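Local atomic coordinates of SusD superfamily protein (Bacteroides vulgatus ATCC 8482, PDB entry 3JQ0), a protein that probably binds nutrients, most likely sugars, at the bacterial outer membrane, as members of the SusD family do, although its own ligand is not established. Residues A21-K26 and A112-H117; F31-P36 and R120-V125; S227-I232 and R390-G395; L298-E303 and F442-K447. All blocks are in the same frame, centred on the assembly; numbering follows the deposited sequence. Where two conformers were deposited one is given.

All four contacts are buried, yet they differ in chemistry as they differ in place. Interactions 1 and 2 share helix 97-122, which meets helix 9-25 in the first and helix 27-34 in the second; the two contacts touch, and their segments alternate along the chain. Interaction 1 is purely apolar across its segments, whereas interaction 2 adds a bridging water at helix ends. Interaction 4, about 17 Å from interaction 2 between centres, is again apolar, but joins a strand to a turn; Glu35 of interaction 2 reaches that turn. Interaction 3 lies farther from the chain's centre, across it from interactions 1 and 2, and sets a charged guanidinium against apolar side chains.

Interaction 1: residues A21-K26 and A112-H117; sequences ALLREK and AYLYFH
Tyr113 is the first residue of helix 97-122 to meet Leu23 of helix 9-25, with ring atom CD2 4.4 Å from Leu23 CD1, a loose approach made obliquely to the ring. The next residue, Leu114, makes the closer contact: its CD2 methyl comes within 3.6 Å of Leu23 CD1, and the two side chains slant across one another. Leu23 CG, anti to the backbone N (chi1 -156°), carries the methyl toward helix 97-122. Ile78 and Ile82 of helix 75-91 also lie against Leu114, placing the pair where three helices converge. One turn after Tyr113, His117 holds the tyrosine's hydroxyl. His117 NE2 donates to Tyr113 OH over 3.0 Å in a nearly straight bond (173°), with the hydroxyl lying in the imidazole plane. The other ring nitrogen, ND1, is hydrogen-bonded to Tyr450 OH, and Phe30 stacks on the imidazole while also meeting the Tyr113 ring edge to face. The chemistry thus divides by side: Leu23 contributes dispersion contact alone, and the Tyr113 ring it meets is probably steadied by the His117 bond and by the aromatic rings around it.

Interaction 2: residues F31-P36 and R120-V125; sequences FLLGEP and RSWGDV
Ser121 OG is gripped by several groups at the place where it also meets Leu33. It is hydrogen-bonded to the backbone O of His117, one turn earlier in helix 97-122, to Tyr450 OH, and to a water 2.9 Å away. That water donates to Leu33 O over 2.8 Å, so a single molecule ties the last turn of helix 27-34 to the serine. The torsion of Ser121 (chi1 -62°), which sets OG beside its own backbone N, is what lets it turn back along the helix to the His117 carbonyl.

The apolar half of the contact belongs to Leu33. Its CD2 methyl lies 3.4 Å from Ser121 OG and 3.8 Å from Ser121 CB, and the whole side chain runs alongside the hydroxyl, with CB, CG and CD1 each near 3.9 Å from OG. The same CD2 approaches the six-membered ring of Trp122 obliquely, 4.1 Å from CZ3. The indole is fixed at its far end by NE1, which is hydrogen-bonded to Pro474 O. With an alanine here, the methyls that pack beside Ser121 and Trp122 would be gone, which would probably open a gap next to the indole and leave the water as the main link between the segments.

Met75 of helix 75-91 lies against both Leu33 and Trp122. The contact pairs the last turn of helix 27-34 with the C-terminal part of helix 97-122, helix-on-helix packing within the family region assigned to the TPR clan, as in the helical part of the SusD fold.

Interaction 3: residues S227-I232 and R390-G395; sequences SSFKDI and RERAYG
The short helix 229-233 packs against the last turns of helix 383-394, and Arg392 is the side chain that spans the join. Its aliphatic chain bends at chi2 (-92°) and again at chi3, carrying the guanidinium back toward Ile232 and Phe229. Ile232 CD1 sits over the centre of one guanidinium face, 3.4 Å from Arg392 CZ, like a lid on the flat group. Phe229 comes at a different angle: its CD1 edge lies 4.2 Å from Arg392 NE, and ring and guanidinium planes are turned 63° apart. NH1 forms a salt bridge with Glu242 and a hydrogen bond to Val225 O, and NH2 a salt bridge with Glu441. A leucine in its place would remove the charge and both salt bridges, and would probably leave Glu242 and Glu441 without this mate beside the buried Ile232 and Phe229.

Helix 229-233 opens with a serine N-cap: Ser228 OG accepts from Asp231 N at 3.1 Å. The same OG donates to Asp231 OD2 (2.8 Å) from above the carboxylate plane, while Ser227 OG reaches that oxygen from the opposite face at 2.7 Å. Phe229 N, just after the cap, donates to a water 3.0 Å away, which in turn donates to Arg392 O over 2.8 Å, linking the start of one helix to the final turn of the other.

Interaction 4: residues L298-E303 and F442-K447; sequences LQVRRE and FMFEGK
Contact between the segments is apolar: Val300 meets Phe444 and Met443, a selenomethionine in the crystal. Val300 CG2 meets the phenyl ring at its edge, near the ring plane, and lies 3.9 Å from both Phe444 CZ and Phe444 CE1; the two side chains cross at about a right angle. The same methyl is 4.2 Å from Met443 CE, so one branch of the valine serves both partners. With CG1 anti to the backbone N (chi1 171°), CG2 falls beside that N and anti to the carbonyl carbon, the position from which it meets both partners. Within the turn, Met443 CB stands 3.6 Å above one face of the Phe444 ring, offset toward its rim.

Polar bonds hold the two backbones rather than joining them. Gln299 NE2 donates to Val300 O at 2.9 Å, nearly straight (170°) and along a carbonyl lone pair; it also binds Pro337 O, while Gln299 OE1 accepts from Ile46 N. On the other side, a type II beta turn runs from Phe442 to Glu445, closed by Glu445 N to Phe442 O at 3.0 Å. Phe444 fills its third position with positive phi, a place more often taken by glycine. Glu35 accepts from the backbone N of Phe444 and of Gly446, and Lys341 NZ is bonded to Met443 O.

Strand 299-300 pairs antiparallel with strand 41-43, whose Tyr41 touches both Val300 and Phe444. Leu320 of strand 320-326 packs on all three contact residues, and the loop 442-447 that contains the turn links helix 430-441 to helix 448-455.

Interaction 1: residues A21-K26 and A112-H117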
# COMPACT_ATOMS: atom_id res chain seq x y z
N ALA A 21 2.70 12.16 12.45
CA ALA A 21 1.26 12.09 12.71
C ALA A 21 0.46 12.62 11.54
O ALA A 21 -0.58 12.05 11.17
CB ALA A 21 0.91 12.84 14.02
N LEU A 22 0.93 13.68 10.87
CA LEU A 22 0.28 14.15 9.66
C LEU A 22 0.29 13.11 8.55
O LEU A 22 -0.71 12.90 7.85
CB LEU A 22 0.89 15.44 9.17
CG LEU A 22 0.68 16.71 10.02
CD1 LEU A 22 1.54 17.85 9.49
CD2 LEU A 22 -0.83 17.09 10.07
N LEU A 23 1.40 12.42 8.41
CA LEU A 23 1.49 11.37 7.40
C LEU A 23 0.51 10.25 7.74
O LEU A 23 -0.17 9.72 6.86
CB LEU A 23 2.90 10.83 7.36
CG LEU A 23 3.40 10.20 6.16
CD1 LEU A 23 3.39 11.22 5.05
CD2 LEU A 23 4.86 9.78 6.42
N ARG A 24 0.42 9.89 9.02
CA ARG A 24 -0.49 8.86 9.45
C ARG A 24 -1.96 9.17 9.09
O ARG A 24 -2.74 8.30 8.69
CB ARG A 24 -0.38 8.63 10.96
CG ARG A 24 -1.46 7.76 11.54
CD ARG A 24 -1.17 7.38 12.97
NE ARG A 24 -1.25 8.55 13.84
CZ ARG A 24 -0.69 8.62 15.03
NH1 ARG A 24 -0.09 7.60 15.61
NH2 ARG A 24 -0.81 9.76 15.71
N GLU A 25 -2.33 10.44 9.17
CA GLU A 25 -3.69 10.81 8.80
C GLU A 25 -4.00 10.50 7.35
O GLU A 25 -5.18 10.34 7.01
CB GLU A 25 -3.95 12.30 9.02
CG GLU A 25 -3.84 12.76 10.45
CD GLU A 25 -4.28 14.18 10.60
OE1 GLU A 25 -3.70 15.08 9.93
OE2 GLU A 25 -5.26 14.44 11.32
N LYS A 26 -2.99 10.43 6.50
CA LYS A 26 -3.15 10.14 5.07
C LYS A 26 -3.06 8.66 4.72
O LYS A 26 -3.14 8.32 3.55
CB LYS A 26 -2.14 10.93 4.24
CG LYS A 26 -2.71 12.36 3.91
CD LYS A 26 -3.47 13.05 4.97
CE LYS A 26 -4.15 14.31 4.57
NZ LYS A 26 -4.60 15.10 5.74
N ALA A 112 9.76 13.79 -0.58
CA ALA A 112 9.83 13.01 -1.83
C ALA A 112 8.69 11.99 -1.88
O ALA A 112 8.10 11.77 -2.93
CB ALA A 112 11.19 12.33 -1.93
N TYR A 113 8.41 11.34 -0.75
CA TYR A 113 7.38 10.32 -0.68
C TYR A 113 6.01 10.88 -1.07
O TYR A 113 5.26 10.31 -1.86
CB TYR A 113 7.36 9.76 0.76
CG TYR A 113 6.32 8.70 0.97
CD1 TYR A 113 6.49 7.39 0.51
CD2 TYR A 113 5.12 9.01 1.60
CE1 TYR A 113 5.46 6.43 0.66
CE2 TYR A 113 4.14 8.06 1.78
CZ TYR A 113 4.29 6.81 1.29
OH TYR A 113 3.25 5.89 1.39
N LEU A 114 5.67 12.04 -0.52
CA LEU A 114 4.40 12.67 -0.84
C LEU A 114 4.36 13.12 -2.30
O LEU A 114 3.36 12.88 -2.99
CB LEU A 114 4.10 13.83 0.12
CG LEU A 114 3.89 13.45 1.57
CD1 LEU A 114 3.74 14.68 2.45
CD2 LEU A 114 2.66 12.53 1.74
N TYR A 115 5.42 13.75 -2.77
CA TYR A 115 5.45 14.14 -4.15
C TYR A 115 5.36 12.96 -5.11
O TYR A 115 4.83 13.12 -6.23
CB TYR A 115 6.65 15.04 -4.50
CG TYR A 115 6.38 16.51 -4.16
CD1 TYR A 115 5.51 17.25 -4.90
CD2 TYR A 115 6.98 17.11 -3.06
CE1 TYR A 115 5.23 18.58 -4.58
CE2 TYR A 115 6.76 18.44 -2.76
CZ TYR A 115 5.89 19.17 -3.51
OH TYR A 115 5.56 20.50 -3.23
N PHE A 116 5.85 11.78 -4.71
CA PHE A 116 5.78 10.59 -5.58
C PHE A 116 4.34 10.04 -5.65
O PHE A 116 3.91 9.59 -6.71
CB PHE A 116 6.80 9.56 -5.13
CG PHE A 116 6.91 8.36 -6.03
CD1 PHE A 116 7.12 8.48 -7.39
CD2 PHE A 116 6.84 7.08 -5.49
CE1 PHE A 116 7.24 7.38 -8.20
CE2 PHE A 116 6.96 5.97 -6.31
CZ PHE A 116 7.18 6.12 -7.67
N HIS A 117 3.56 10.11 -4.56
CA HIS A 117 2.11 9.87 -4.66
C HIS A 117 1.47 10.87 -5.60
O HIS A 117 0.63 10.54 -6.44
CB HIS A 117 1.44 9.93 -3.31
CG HIS A 117 1.56 8.69 -2.49
ND1 HIS A 117 0.95 7.50 -2.80
CD2 HIS A 117 2.17 8.51 -1.29
CE1 HIS A 117 1.22 6.63 -1.85
NE2 HIS A 117 1.97 7.21 -0.92

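Interaction 2: residues F31-P36 and R120-V125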
# COMPACT_ATOMS: atom_id res chain seq x y z
N PHE A 31 -3.88 4.18 0.69
CA PHE A 31 -4.60 3.00 0.24
C PHE A 31 -5.44 3.29 -0.99
O PHE A 31 -5.37 2.57 -1.99
CB PHE A 31 -5.45 2.42 1.37
CG PHE A 31 -6.48 1.43 0.92
CD1 PHE A 31 -6.12 0.14 0.51
CD2 PHE A 31 -7.81 1.82 0.86
CE1 PHE A 31 -7.14 -0.73 0.09
CE2 PHE A 31 -8.80 0.95 0.44
CZ PHE A 31 -8.45 -0.32 0.05
N LEU A 32 -6.26 4.35 -0.92
CA LEU A 32 -7.15 4.65 -2.02
C LEU A 32 -6.41 4.95 -3.31
O LEU A 32 -6.87 4.56 -4.40
CB LEU A 32 -8.05 5.85 -1.69
CG LEU A 32 -9.11 5.67 -0.57
CD1 LEU A 32 -9.86 7.01 -0.40
CD2 LEU A 32 -10.02 4.49 -0.83
N LEU A 33 -5.30 5.67 -3.21
CA LEU A 33 -4.53 6.01 -4.39
C LEU A 33 -3.86 4.78 -4.99
O LEU A 33 -3.70 4.71 -6.22
CB LEU A 33 -3.45 7.05 -4.03
CG LEU A 33 -3.99 8.45 -3.71
CD1 LEU A 33 -2.85 9.32 -3.22
CD2 LEU A 33 -4.66 9.07 -4.92
N GLY A 34 -3.47 3.81 -4.15
CA GLY A 34 -2.64 2.74 -4.63
C GLY A 34 -3.32 1.43 -4.97
O GLY A 34 -2.66 0.57 -5.57
N GLU A 35 -4.62 1.27 -4.64
CA GLU A 35 -5.26 -0.04 -4.77
C GLU A 35 -6.63 -0.10 -5.46
O GLU A 35 -6.75 -0.83 -6.45
CB GLU A 35 -5.20 -0.79 -3.45
CG GLU A 35 -5.95 -2.10 -3.42
CD GLU A 35 -5.68 -2.92 -2.17
OE1 GLU A 35 -4.59 -2.79 -1.58
OE2 GLU A 35 -6.57 -3.72 -1.77
N PRO A 36 -7.68 0.59 -4.98
CA PRO A 36 -9.03 0.25 -5.44
C PRO A 36 -9.43 0.60 -6.86
O PRO A 36 -10.50 0.14 -7.27
CB PRO A 36 -9.96 0.93 -4.42
CG PRO A 36 -9.13 1.16 -3.23
CD PRO A 36 -7.75 1.41 -3.75
N ARG A 120 2.30 10.15 -9.41
CA ARG A 120 1.63 8.98 -9.96
C ARG A 120 0.13 9.16 -10.07
O ARG A 120 -0.53 8.51 -10.87
CB ARG A 120 1.98 7.73 -9.13
CG ARG A 120 3.45 7.32 -9.22
CD ARG A 120 3.72 6.09 -8.38
NE ARG A 120 3.69 6.43 -6.96
CZ ARG A 120 3.80 5.52 -6.00
NH1 ARG A 120 3.91 4.24 -6.30
NH2 ARG A 120 3.75 5.90 -4.73
N SER A 121 -0.41 10.05 -9.24
CA SER A 121 -1.86 10.21 -9.12
C SER A 121 -2.39 11.40 -9.92
O SER A 121 -3.36 11.26 -10.65
CB SER A 121 -2.26 10.28 -7.64
OG SER A 121 -1.92 9.06 -7.00
N TRP A 122 -1.78 12.57 -9.76
CA TRP A 122 -2.17 13.80 -10.45
C TRP A 122 -1.24 14.27 -11.58
O TRP A 122 -1.69 15.03 -12.42
CB TRP A 122 -2.44 14.93 -9.45
CG TRP A 122 -3.76 14.77 -8.74
CD1 TRP A 122 -5.00 15.16 -9.25
CD2 TRP A 122 -4.04 14.14 -7.46
NE1 TRP A 122 -5.98 14.85 -8.36
CE2 TRP A 122 -5.44 14.18 -7.28
CE3 TRP A 122 -3.26 13.56 -6.48
CZ2 TRP A 122 -6.03 13.68 -6.12
CZ3 TRP A 122 -3.87 13.04 -5.35
CH2 TRP A 122 -5.23 13.11 -5.19
N GLY A 123 -0.00 13.78 -11.63
CA GLY A 123 0.90 14.08 -12.76
C GLY A 123 1.64 15.37 -12.54
O GLY A 123 2.56 15.48 -11.72
N ASP A 124 1.27 16.40 -13.33
CA ASP A 124 1.83 17.74 -13.22
C ASP A 124 1.23 18.41 -11.98
O ASP A 124 0.02 18.49 -11.88
CB ASP A 124 1.47 18.61 -14.43
CG ASP A 124 1.98 18.10 -15.77
OD1 ASP A 124 2.67 17.10 -15.87
OD2 ASP A 124 1.68 18.84 -16.74
N VAL A 125 2.06 18.84 -11.04
CA VAL A 125 1.58 19.42 -9.80
C VAL A 125 2.47 20.59 -9.41
O VAL A 125 3.61 20.71 -9.89
CB VAL A 125 1.54 18.36 -8.63
CG1 VAL A 125 0.55 17.24 -8.96
CG2 VAL A 125 2.94 17.81 -8.28
O HOH W 1 -3.27 6.75 -8.04

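Interaction 3: residues S227-I232 and R390-G395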
# COMPACT_ATOMS: atom_id res chain seq x y z
N SER A 227 7.38 -17.11 10.62
CA SER A 227 6.47 -17.93 11.39
C SER A 227 5.13 -18.12 10.68
O SER A 227 4.66 -19.23 10.51
CB SER A 227 6.26 -17.34 12.79
OG SER A 227 5.76 -16.00 12.74
N SER A 228 4.56 -17.00 10.23
CA SER A 228 3.39 -17.04 9.36
C SER A 228 3.16 -15.66 8.80
O SER A 228 3.58 -14.67 9.34
CB SER A 228 2.13 -17.47 10.11
OG SER A 228 1.69 -16.49 11.02
N PHE A 229 2.44 -15.64 7.69
CA PHE A 229 1.97 -14.39 7.10
C PHE A 229 1.16 -13.56 8.12
O PHE A 229 1.32 -12.36 8.23
CB PHE A 229 1.19 -14.70 5.83
CG PHE A 229 0.78 -13.54 4.99
CD1 PHE A 229 1.68 -12.85 4.22
CD2 PHE A 229 -0.56 -13.22 4.86
CE1 PHE A 229 1.27 -11.87 3.38
CE2 PHE A 229 -0.96 -12.22 4.01
CZ PHE A 229 -0.06 -11.57 3.25
N LYS A 230 0.28 -14.22 8.87
CA LYS A 230 -0.53 -13.54 9.84
C LYS A 230 0.31 -12.81 10.89
O LYS A 230 -0.08 -11.71 11.34
CB LYS A 230 -1.40 -14.60 10.46
CG LYS A 230 -2.34 -14.08 11.39
CD LYS A 230 -3.34 -15.17 11.90
CE LYS A 230 -4.22 -15.78 10.76
NZ LYS A 230 -5.38 -16.63 11.27
N ASP A 231 1.43 -13.37 11.30
CA ASP A 231 2.26 -12.74 12.31
C ASP A 231 2.90 -11.42 11.83
O ASP A 231 3.35 -10.65 12.65
CB ASP A 231 3.30 -13.71 12.81
CG ASP A 231 2.69 -14.87 13.55
OD1 ASP A 231 1.72 -14.71 14.34
OD2 ASP A 231 3.17 -16.02 13.36
N ILE A 232 2.99 -11.21 10.52
CA ILE A 232 3.49 -9.94 10.02
C ILE A 232 2.64 -8.79 10.55
O ILE A 232 3.13 -7.72 10.92
CB ILE A 232 3.45 -9.91 8.46
CG1 ILE A 232 4.32 -11.00 7.84
CG2 ILE A 232 3.85 -8.55 7.96
CD1 ILE A 232 3.97 -11.17 6.36
N ARG A 390 7.33 -16.82 -1.81
CA ARG A 390 6.47 -17.99 -1.87
C ARG A 390 6.72 -18.99 -0.76
O ARG A 390 5.79 -19.52 -0.17
CB ARG A 390 6.56 -18.69 -3.24
CG ARG A 390 6.05 -17.87 -4.39
CD ARG A 390 6.05 -18.61 -5.70
NE ARG A 390 5.46 -17.78 -6.74
CZ ARG A 390 5.24 -18.18 -7.98
NH1 ARG A 390 5.54 -19.43 -8.34
NH2 ARG A 390 4.81 -17.35 -8.89
N GLU A 391 8.00 -19.24 -0.46
CA GLU A 391 8.32 -20.21 0.58
C GLU A 391 7.70 -19.76 1.91
O GLU A 391 7.19 -20.56 2.69
CB GLU A 391 9.83 -20.40 0.71
CG GLU A 391 10.18 -21.39 1.79
CD GLU A 391 11.67 -21.78 1.83
OE1 GLU A 391 12.40 -21.48 0.88
OE2 GLU A 391 12.09 -22.46 2.80
N ARG A 392 7.74 -18.44 2.19
CA ARG A 392 7.14 -17.92 3.42
C ARG A 392 5.62 -18.12 3.39
O ARG A 392 5.02 -18.41 4.43
CB ARG A 392 7.55 -16.49 3.62
CG ARG A 392 7.10 -15.90 4.99
CD ARG A 392 5.74 -15.18 5.00
NE ARG A 392 5.68 -14.00 4.16
CZ ARG A 392 6.27 -12.85 4.47
NH1 ARG A 392 6.95 -12.71 5.60
NH2 ARG A 392 6.17 -11.82 3.66
N ALA A 393 4.99 -17.92 2.26
CA ALA A 393 3.53 -18.02 2.09
C ALA A 393 3.03 -19.44 2.31
O ALA A 393 1.98 -19.64 2.95
CB ALA A 393 3.09 -17.52 0.71
N TYR A 394 3.68 -20.43 1.71
CA TYR A 394 3.27 -21.83 1.87
C TYR A 394 3.86 -22.49 3.12
O TYR A 394 3.37 -23.53 3.58
CB TYR A 394 3.67 -22.64 0.64
CG TYR A 394 2.99 -22.24 -0.64
CD1 TYR A 394 1.73 -22.71 -0.99
CD2 TYR A 394 3.60 -21.36 -1.53
CE1 TYR A 394 1.12 -22.33 -2.18
CE2 TYR A 394 2.99 -20.98 -2.72
CZ TYR A 394 1.74 -21.45 -3.04
OH TYR A 394 1.11 -21.12 -4.22
N GLY A 395 4.94 -21.91 3.63
CA GLY A 395 5.78 -22.51 4.67
C GLY A 395 6.80 -23.45 4.07
O GLY A 395 6.50 -24.14 3.09
O HOH W 2 2.70 -18.17 6.03

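Interaction 4: residues L298-E303 and F442-K447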
# COMPACT_ATOMS: atom_id res chain seq x y z
N LEU A 298 -16.47 -1.03 -0.07
CA LEU A 298 -15.62 -1.59 -1.10
C LEU A 298 -15.61 -3.09 -0.87
O LEU A 298 -15.24 -3.53 0.23
CB LEU A 298 -14.19 -1.04 -1.01
CG LEU A 298 -13.92 0.34 -1.62
CD1 LEU A 298 -12.52 0.82 -1.23
CD2 LEU A 298 -14.13 0.32 -3.16
N GLN A 299 -16.09 -3.86 -1.85
CA GLN A 299 -16.30 -5.30 -1.72
C GLN A 299 -15.38 -6.05 -2.67
O GLN A 299 -15.51 -5.94 -3.90
CB GLN A 299 -17.77 -5.59 -2.05
CG GLN A 299 -18.10 -7.07 -2.12
CD GLN A 299 -17.92 -7.80 -0.83
OE1 GLN A 299 -18.61 -7.48 0.16
NE2 GLN A 299 -17.05 -8.81 -0.82
N VAL A 300 -14.50 -6.88 -2.10
CA VAL A 300 -13.69 -7.79 -2.88
C VAL A 300 -14.63 -8.61 -3.76
O VAL A 300 -15.64 -9.16 -3.28
CB VAL A 300 -12.83 -8.68 -1.97
CG1 VAL A 300 -12.13 -9.82 -2.76
CG2 VAL A 300 -11.83 -7.84 -1.14
N ARG A 301 -14.29 -8.77 -5.03
CA ARG A 301 -15.11 -9.54 -5.97
C ARG A 301 -15.32 -10.94 -5.39
O ARG A 301 -14.36 -11.62 -5.00
CB ARG A 301 -14.38 -9.66 -7.31
CG ARG A 301 -14.29 -8.37 -8.09
CD ARG A 301 -15.63 -7.96 -8.72
NE ARG A 301 -15.50 -6.87 -9.67
CZ ARG A 301 -16.50 -6.41 -10.42
NH1 ARG A 301 -17.71 -6.89 -10.27
NH2 ARG A 301 -16.29 -5.43 -11.30
N ARG A 302 -16.56 -11.39 -5.39
CA ARG A 302 -16.89 -12.70 -4.80
C ARG A 302 -16.11 -13.83 -5.48
O ARG A 302 -15.61 -14.75 -4.83
CB ARG A 302 -18.39 -12.93 -4.87
CG ARG A 302 -19.19 -11.98 -4.01
CD ARG A 302 -20.65 -12.03 -4.33
NE ARG A 302 -20.88 -11.57 -5.68
CZ ARG A 302 -21.99 -11.75 -6.35
NH1 ARG A 302 -23.02 -12.37 -5.77
NH2 ARG A 302 -22.11 -11.31 -7.59
N GLU A 303 -15.97 -13.75 -6.79
CA GLU A 303 -15.28 -14.74 -7.59
C GLU A 303 -13.79 -14.83 -7.24
O GLU A 303 -13.14 -15.86 -7.40
CB GLU A 303 -15.51 -14.33 -9.08
CG GLU A 303 -14.92 -15.27 -10.12
CD GLU A 303 -14.97 -14.73 -11.57
OE1 GLU A 303 -15.51 -13.63 -11.85
OE2 GLU A 303 -14.41 -15.42 -12.44
N PHE A 442 -0.10 -8.36 -1.09
CA PHE A 442 -0.34 -6.99 -0.66
C PHE A 442 -1.80 -6.56 -0.67
O PHE A 442 -2.08 -5.36 -0.67
CB PHE A 442 0.51 -5.98 -1.47
CG PHE A 442 2.00 -6.15 -1.21
CD1 PHE A 442 2.53 -5.84 0.04
CD2 PHE A 442 2.85 -6.62 -2.20
CE1 PHE A 442 3.90 -5.99 0.29
CE2 PHE A 442 4.18 -6.77 -1.94
CZ PHE A 442 4.70 -6.53 -0.70
N MSE A 443 -2.76 -7.49 -0.59
CA MSE A 443 -4.14 -7.04 -0.49
C MSE A 443 -4.33 -6.10 0.66
O MSE A 443 -3.81 -6.34 1.78
CB MSE A 443 -5.11 -8.24 -0.32
CG MSE A 443 -5.10 -9.24 -1.43
SE MSE A 443 -6.54 -10.51 -1.30
CE MSE A 443 -7.93 -9.31 -1.96
N PHE A 444 -5.10 -5.02 0.45
CA PHE A 444 -5.40 -4.02 1.49
C PHE A 444 -4.19 -3.17 1.92
O PHE A 444 -4.29 -2.42 2.85
CB PHE A 444 -6.11 -4.64 2.73
CG PHE A 444 -7.14 -5.66 2.35
CD1 PHE A 444 -8.25 -5.32 1.59
CD2 PHE A 444 -6.97 -7.00 2.65
CE1 PHE A 444 -9.15 -6.22 1.16
CE2 PHE A 444 -7.90 -7.95 2.22
CZ PHE A 444 -8.99 -7.55 1.46
N GLU A 445 -3.08 -3.25 1.17
CA GLU A 445 -1.89 -2.50 1.47
C GLU A 445 -1.58 -1.42 0.44
O GLU A 445 -0.57 -0.75 0.55
CB GLU A 445 -0.68 -3.40 1.72
CG GLU A 445 -0.80 -4.23 3.00
CD GLU A 445 0.36 -5.18 3.15
OE1 GLU A 445 1.43 -4.67 3.57
OE2 GLU A 445 0.19 -6.40 2.92
N GLY A 446 -2.45 -1.22 -0.53
CA GLY A 446 -2.29 -0.03 -1.38
C GLY A 446 -1.29 -0.14 -2.53
O GLY A 446 -0.67 0.85 -2.90
N LYS A 447 -1.16 -1.33 -3.11
CA LYS A 447 -0.13 -1.59 -4.13
C LYS A 447 -0.63 -1.87 -5.55
O LYS A 447 0.05 -1.48 -6.49
CB LYS A 447 0.77 -2.74 -3.73
CG LYS A 447 1.34 -2.63 -2.30
CD LYS A 447 2.10 -1.33 -2.03
CE LYS A 447 2.69 -1.32 -0.64
NZ LYS A 447 3.38 -0.03 -0.28